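Local structure of putative translational inhibitor protein (Yersinia pestis, 5V4D) at residues V75-F80 and P104-V109; G33-N38 and L119-V124. The protein is of unknown function but belongs to the Rid (YjgF-like) family, many members of which hydrolyse reactive enamines and imines. All coordinates share one frame; numbering follows the deposited sequence.

Contact 1. Residues V75-F80 and P104-V109. With ACY (acetic acid), chain G.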
loop_
_atom_site.group_PDB
_atom_site.type_symbol
_atom_site.label_atom_id
_atom_site.label_comp_id
_atom_site.label_asym_id
_atom_site.label_seq_id
_atom_site.Cartn_x
_atom_site.Cartn_y
_atom_site.Cartn_z
ATOM N N VAL A 75 -10.900 7.715 -0.362
ATOM C CA VAL A 75 -11.080 6.952 0.853
ATOM C C VAL A 75 -9.770 6.800 1.614
ATOM O O VAL A 75 -9.746 6.874 2.842
ATOM C CB VAL A 75 -11.678 5.582 0.451
ATOM C CG1 VAL A 75 -11.565 4.608 1.524
ATOM C CG2 VAL A 75 -13.169 5.767 0.075
ATOM N N LYS A 76 -8.666 6.589 0.901
ATOM C CA LYS A 76 -7.394 6.215 1.509
ATOM C C LYS A 76 -6.277 6.634 0.564
ATOM O O LYS A 76 -6.430 6.499 -0.653
ATOM C CB LYS A 76 -7.357 4.692 1.752
ATOM C CG LYS A 76 -5.963 4.078 2.092
ATOM C CD LYS A 76 -5.489 4.566 3.464
ATOM C CE LYS A 76 -4.249 3.747 4.010
ATOM N NZ LYS A 76 -3.159 3.801 2.990
ATOM N N THR A 77 -5.192 7.188 1.119
ATOM C CA THR A 77 -4.016 7.556 0.348
ATOM C C THR A 77 -2.779 6.995 1.040
ATOM O O THR A 77 -2.809 6.687 2.241
ATOM C CB THR A 77 -3.836 9.082 0.197
ATOM O OG1 THR A 77 -3.451 9.639 1.472
ATOM C CG2 THR A 77 -5.117 9.756 -0.245
ATOM N N THR A 78 -1.691 6.864 0.283
ATOM C CA THR A 78 -0.365 6.613 0.851
ATOM C C THR A 78 0.577 7.669 0.306
ATOM O O THR A 78 0.597 7.925 -0.906
ATOM C CB THR A 78 0.150 5.210 0.487
ATOM O OG1 THR A 78 -0.780 4.253 0.991
ATOM C CG2 THR A 78 1.526 4.931 1.066
ATOM N N ILE A 79 1.320 8.298 1.195
ATOM C CA ILE A 79 2.355 9.247 0.812
ATOM C C ILE A 79 3.712 8.565 0.953
ATOM O O ILE A 79 4.111 8.191 2.066
ATOM C CB ILE A 79 2.277 10.505 1.689
ATOM C CG1 ILE A 79 0.921 11.188 1.496
ATOM C CG2 ILE A 79 3.445 11.493 1.346
ATOM C CD1 ILE A 79 0.737 12.428 2.423
ATOM N N PHE A 80 4.439 8.494 -0.162
ATOM C CA PHE A 80 5.830 8.012 -0.196
ATOM C C PHE A 80 6.696 9.248 -0.351
ATOM O O PHE A 80 6.549 10.000 -1.324
ATOM C CB PHE A 80 6.057 7.040 -1.361
ATOM C CG PHE A 80 5.134 5.830 -1.368
ATOM C CD1 PHE A 80 5.329 4.758 -0.516
ATOM C CD2 PHE A 80 4.132 5.753 -2.296
ATOM C CE1 PHE A 80 4.498 3.611 -0.601
ATOM C CE2 PHE A 80 3.309 4.607 -2.351
ATOM C CZ PHE A 80 3.498 3.585 -1.527
ATOM N N PRO A 104 -9.236 11.727 3.858
ATOM C CA PRO A 104 -9.020 10.291 3.671
ATOM C C PRO A 104 -8.212 9.695 4.818
ATOM O O PRO A 104 -7.426 10.378 5.488
ATOM C CB PRO A 104 -8.230 10.235 2.359
ATOM C CG PRO A 104 -8.633 11.500 1.623
ATOM C CD PRO A 104 -8.736 12.532 2.721
ATOM N N ALA A 105 -8.377 8.387 5.010
ATOM C CA ALA A 105 -7.369 7.629 5.765
ATOM C C ALA A 105 -6.023 7.703 5.028
ATOM O O ALA A 105 -5.963 7.998 3.837
ATOM C CB ALA A 105 -7.814 6.176 5.923
ATOM N N ARG A 106 -4.922 7.445 5.751
ATOM C CA ARG A 106 -3.615 7.771 5.157
ATOM C C ARG A 106 -2.516 6.985 5.840
ATOM O O ARG A 106 -2.630 6.640 7.010
ATOM C CB ARG A 106 -3.309 9.260 5.299
ATOM C CG ARG A 106 -2.196 9.681 4.352
ATOM C CD ARG A 106 -2.112 11.192 4.394
ATOM N NE ARG A 106 -1.476 11.577 5.654
ATOM C CZ ARG A 106 -1.093 12.807 5.950
ATOM N NH1 ARG A 106 -1.310 13.801 5.079
ATOM N NH2 ARG A 106 -0.510 13.027 7.120
ATOM N N SER A 107 -1.480 6.647 5.076
ATOM C CA SER A 107 -0.185 6.270 5.650
ATOM C C SER A 107 0.900 7.101 4.985
ATOM O O SER A 107 0.807 7.393 3.795
ATOM C CB SER A 107 0.105 4.784 5.434
ATOM O OG SER A 107 -0.895 4.004 6.124
ATOM N N THR A 108 1.979 7.375 5.729
ATOM C CA THR A 108 3.125 8.143 5.250
ATOM C C THR A 108 4.366 7.368 5.639
ATOM O O THR A 108 4.516 6.995 6.810
ATOM C CB THR A 108 3.195 9.542 5.891
ATOM O OG1 THR A 108 2.001 10.263 5.580
ATOM C CG2 THR A 108 4.460 10.316 5.343
ATOM N N VAL A 109 5.256 7.136 4.680
ATOM C CA VAL A 109 6.516 6.440 4.963
ATOM C C VAL A 109 7.646 7.103 4.192
ATOM O O VAL A 109 7.430 7.673 3.121
ATOM C CB VAL A 109 6.458 4.927 4.591
ATOM C CG1 VAL A 109 5.385 4.198 5.451
ATOM C CG2 VAL A 109 6.199 4.688 3.110
HETATM C C ACY G . 0.074 8.951 8.244
HETATM O O ACY G . 1.121 8.338 8.599
HETATM O OXT ACY G . -0.037 9.739 7.258
HETATM C CH3 ACY G . -1.179 8.695 9.052
#
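Thr77 and Arg106 meet at the tight centre of this parallel strand pair, where Thr77 OG1 lies 3.1 Å from Arg106 CG. OG1 sits between the backbone N and the carbonyl carbon (chi1 71°), which turns it to the arginine chain; its hydrogen-bond partner is Tyr94 OH. Ile79 CD1 comes obliquely to the guanidinium, 3.6 Å from Arg106 NH1, and also lies near Arg106 CD. Five backbone hydrogen bonds, donated in turn by Ala105, Thr77, Ser107, Ile79 and Val109, join the strands. On the opposite face Lys76, bent at chi2 and chi4, curls back so that NZ donates to Thr77 O at 3.0 Å from above the carbonyl plane, while Ser107 N reaches that oxygen from the other side; Glu123 of a second subunit forms a salt bridge with NZ. At the far end the strands share a single apolar touch, Phe80 CD1 to Val109 CG2 at 3.7 Å. The more open side is at partly exposed Thr108, whose OG1 joins Arg106 NE (2.8 Å) in gripping acetate OXT. Arginine suits its place: NE serves the acetate and NH1 serves Asn91, while the flat end packs by cation-pi on Tyr94. As in characterised Rid enzymes, where an arginine binds the substrate carboxylate, the acetate, probably from the crystallisation liquor, may mark a pocket. Helix 87-98, the crossover of this beta-alpha-beta unit, covers the Thr77, Ile79 and Arg106 face, and strand 120-127 flanks 75-80.

Contact 2. Residues G33-N38 and L119-V124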
loop_
_atom_site.group_PDB
_atom_site.type_symbol
_atom_site.label_atom_id
_atom_site.label_comp_id
_atom_site.label_asym_id
_atom_site.label_seq_id
_atom_site.Cartn_x
_atom_site.Cartn_y
_atom_site.Cartn_z
ATOM N N GLY A 33 0.188 5.483 -8.297
ATOM C CA GLY A 33 0.906 6.553 -7.634
ATOM C C GLY A 33 1.313 7.649 -8.604
ATOM O O GLY A 33 1.860 7.366 -9.689
ATOM N N GLN A 34 1.019 8.902 -8.242
ATOM C CA GLN A 34 1.352 10.065 -9.050
ATOM C C GLN A 34 2.655 10.659 -8.566
ATOM O O GLN A 34 2.828 10.882 -7.356
ATOM C CB GLN A 34 0.270 11.141 -8.988
ATOM C CG GLN A 34 -0.903 10.810 -9.921
ATOM C CD GLN A 34 -0.449 10.783 -11.367
ATOM O OE1 GLN A 34 0.467 11.523 -11.779
ATOM N NE2 GLN A 34 -1.034 9.895 -12.133
ATOM N N ILE A 35 3.544 10.935 -9.522
ATOM C CA ILE A 35 4.779 11.661 -9.243
ATOM C C ILE A 35 4.684 13.053 -9.873
ATOM O O ILE A 35 3.759 13.341 -10.649
ATOM C CB ILE A 35 6.029 10.887 -9.719
ATOM C CG1 ILE A 35 5.907 10.463 -11.165
ATOM C CG2 ILE A 35 6.324 9.683 -8.817
ATOM C CD1 ILE A 35 7.332 10.103 -11.778
ATOM N N PRO A 36 5.608 13.962 -9.539
ATOM C CA PRO A 36 5.464 15.383 -9.893
ATOM C C PRO A 36 5.930 15.682 -11.315
ATOM O O PRO A 36 6.734 16.595 -11.541
ATOM C CB PRO A 36 6.359 16.102 -8.877
ATOM C CG PRO A 36 6.815 15.091 -7.929
ATOM C CD PRO A 36 6.649 13.758 -8.510
ATOM N N ILE A 37 5.364 14.945 -12.283
ATOM C CA ILE A 37 5.595 15.189 -13.701
ATOM C C ILE A 37 4.586 16.221 -14.182
ATOM O O ILE A 37 3.387 16.114 -13.884
ATOM C CB ILE A 37 5.465 13.892 -14.520
ATOM C CG1 ILE A 37 6.571 12.909 -14.171
ATOM C CG2 ILE A 37 5.451 14.221 -16.061
ATOM C CD1 ILE A 37 7.908 13.418 -14.522
ATOM N N ASN A 38 5.069 17.229 -14.908
ATOM C CA ASN A 38 4.159 18.155 -15.615
ATOM C C ASN A 38 3.578 17.420 -16.818
ATOM O O ASN A 38 4.331 17.091 -17.747
ATOM C CB ASN A 38 4.952 19.408 -16.031
ATOM C CG ASN A 38 4.152 20.376 -16.911
ATOM O OD1 ASN A 38 3.030 20.067 -17.328
ATOM N ND2 ASN A 38 4.734 21.551 -17.195
ATOM N N LEU A 119 10.626 13.679 -5.190
ATOM C CA LEU A 119 10.666 13.775 -3.722
ATOM C C LEU A 119 9.445 13.169 -3.045
ATOM O O LEU A 119 9.445 12.949 -1.805
ATOM C CB LEU A 119 10.740 15.245 -3.272
ATOM C CG LEU A 119 11.963 16.019 -3.795
ATOM C CD1 LEU A 119 11.813 17.514 -3.429
ATOM C CD2 LEU A 119 13.270 15.454 -3.222
ATOM N N VAL A 120 8.363 13.002 -3.798
ATOM C CA VAL A 120 7.105 12.572 -3.214
ATOM C C VAL A 120 6.325 11.854 -4.302
ATOM O O VAL A 120 6.380 12.238 -5.475
ATOM C CB VAL A 120 6.333 13.772 -2.604
ATOM C CG1 VAL A 120 6.065 14.917 -3.634
ATOM C CG2 VAL A 120 5.020 13.310 -1.940
ATOM N N GLU A 121 5.554 10.834 -3.892
ATOM C CA GLU A 121 4.622 10.099 -4.744
ATOM C C GLU A 121 3.378 9.832 -3.927
ATOM O O GLU A 121 3.498 9.403 -2.776
ATOM C CB GLU A 121 5.238 8.774 -5.239
ATOM C CG GLU A 121 4.313 8.026 -6.204
ATOM C CD GLU A 121 4.899 6.711 -6.684
ATOM O OE1 GLU A 121 4.158 5.732 -6.931
ATOM O OE2 GLU A 121 6.144 6.610 -6.711
ATOM N N ILE A 122 2.192 10.129 -4.465
ATOM C CA ILE A 122 0.976 9.912 -3.675
ATOM C C ILE A 122 0.053 8.991 -4.451
ATOM O O ILE A 122 -0.271 9.255 -5.620
ATOM C CB ILE A 122 0.272 11.231 -3.327
ATOM C CG1 ILE A 122 1.225 12.063 -2.464
ATOM C CG2 ILE A 122 -1.024 10.966 -2.523
ATOM C CD1 ILE A 122 0.598 13.416 -2.057
ATOM N N GLU A 123 -0.398 7.928 -3.776
ATOM C CA GLU A 123 -1.312 6.934 -4.315
ATOM C C GLU A 123 -2.657 7.078 -3.622
ATOM O O GLU A 123 -2.703 7.268 -2.402
ATOM C CB GLU A 123 -0.705 5.555 -4.046
ATOM C CG GLU A 123 -1.520 4.382 -4.371
ATOM C CD GLU A 123 -0.756 3.134 -3.882
ATOM O OE1 GLU A 123 0.142 2.729 -4.594
ATOM O OE2 GLU A 123 -0.990 2.652 -2.753
ATOM N N VAL A 124 -3.756 7.007 -4.386
ATOM C CA VAL A 124 -5.088 7.153 -3.819
ATOM C C VAL A 124 -6.030 6.066 -4.312
ATOM O O VAL A 124 -5.846 5.473 -5.389
ATOM C CB VAL A 124 -5.721 8.537 -4.126
ATOM C CG1 VAL A 124 -4.714 9.658 -3.934
ATOM C CG2 VAL A 124 -6.302 8.605 -5.553
#
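The carboxylate of Glu121 is the flat group that meets the 33-38 loop: Gly33 CA comes to OE1 at 3.4 Å, while the methyl CG2 of Ile35 stands well off the plane, 3.7 Å from OE2. The glutamate reaches them because CG is anti to its backbone N (chi1 -176°) and the chain runs on extended, passing obliquely across the isoleucine. Glycine suits position 33, since a beta carbon here would run into OE1; Gly33 CA also lies 4.1 Å from Glu123 CB. At the other end of the contact, the puckered ring of Pro36 packs its CD edge against Val120 O at 3.4 Å, a buried carbonyl oxygen with no hydrogen-bond partner in the model.

Between these two ends the backbones pair once, in an antiparallel hydrogen-bonded bridge of Gln34 with Ile122. Gln34 N donates to Ile122 O at 2.9 Å in an almost straight bond (176°), yet from above the carbonyl plane, whereas Ile122 N returns a bond to Gln34 O in that carbonyl's plane. Past the bridge Pro36 centres an inverse gamma turn, which leads the loop off the strand. Helix 49-66 backs the pair, Val56 touching both Pro36 and Ile122.

Chemically, the strand has two characters: Val120 and Ile122 send hydrocarbon into the core, while Glu121 and Glu123 keep carboxylates on the other face. Glu123 OE1 is bound by Lys76 and Ser107 of a third subunit. The side chain of Glu121 lies about 5 Å from a bound acetate, probably from the crystallisation liquor. Bordered by Gly33 and Ile35, and packed on by Thr108 of the third subunit, this carboxylate is consistent with the wall of a subunit-interface pocket.

How the contacts relate
Running from the N terminus, the chain makes strand 28-31, then the 33-38 loop, whose partner comes 81 residues later. Helix 49-66 and strand 74-81 follow, and contact 1 forms when the chain crosses back through helix 87-98 and lays strand 105-110 beside 75-80. The chain then turns to 119-124, whose meeting with 33-38 closes contact 2; contact 1 is thus nested inside the larger loop. The two touch through the antiparallel neighbours 74-81 and 120-127, where Phe80 O lies 2.9 Å from Glu121 N. Together they tie the crossover unit at the edge of this chain's sheet to the loop that follows strand 28-31.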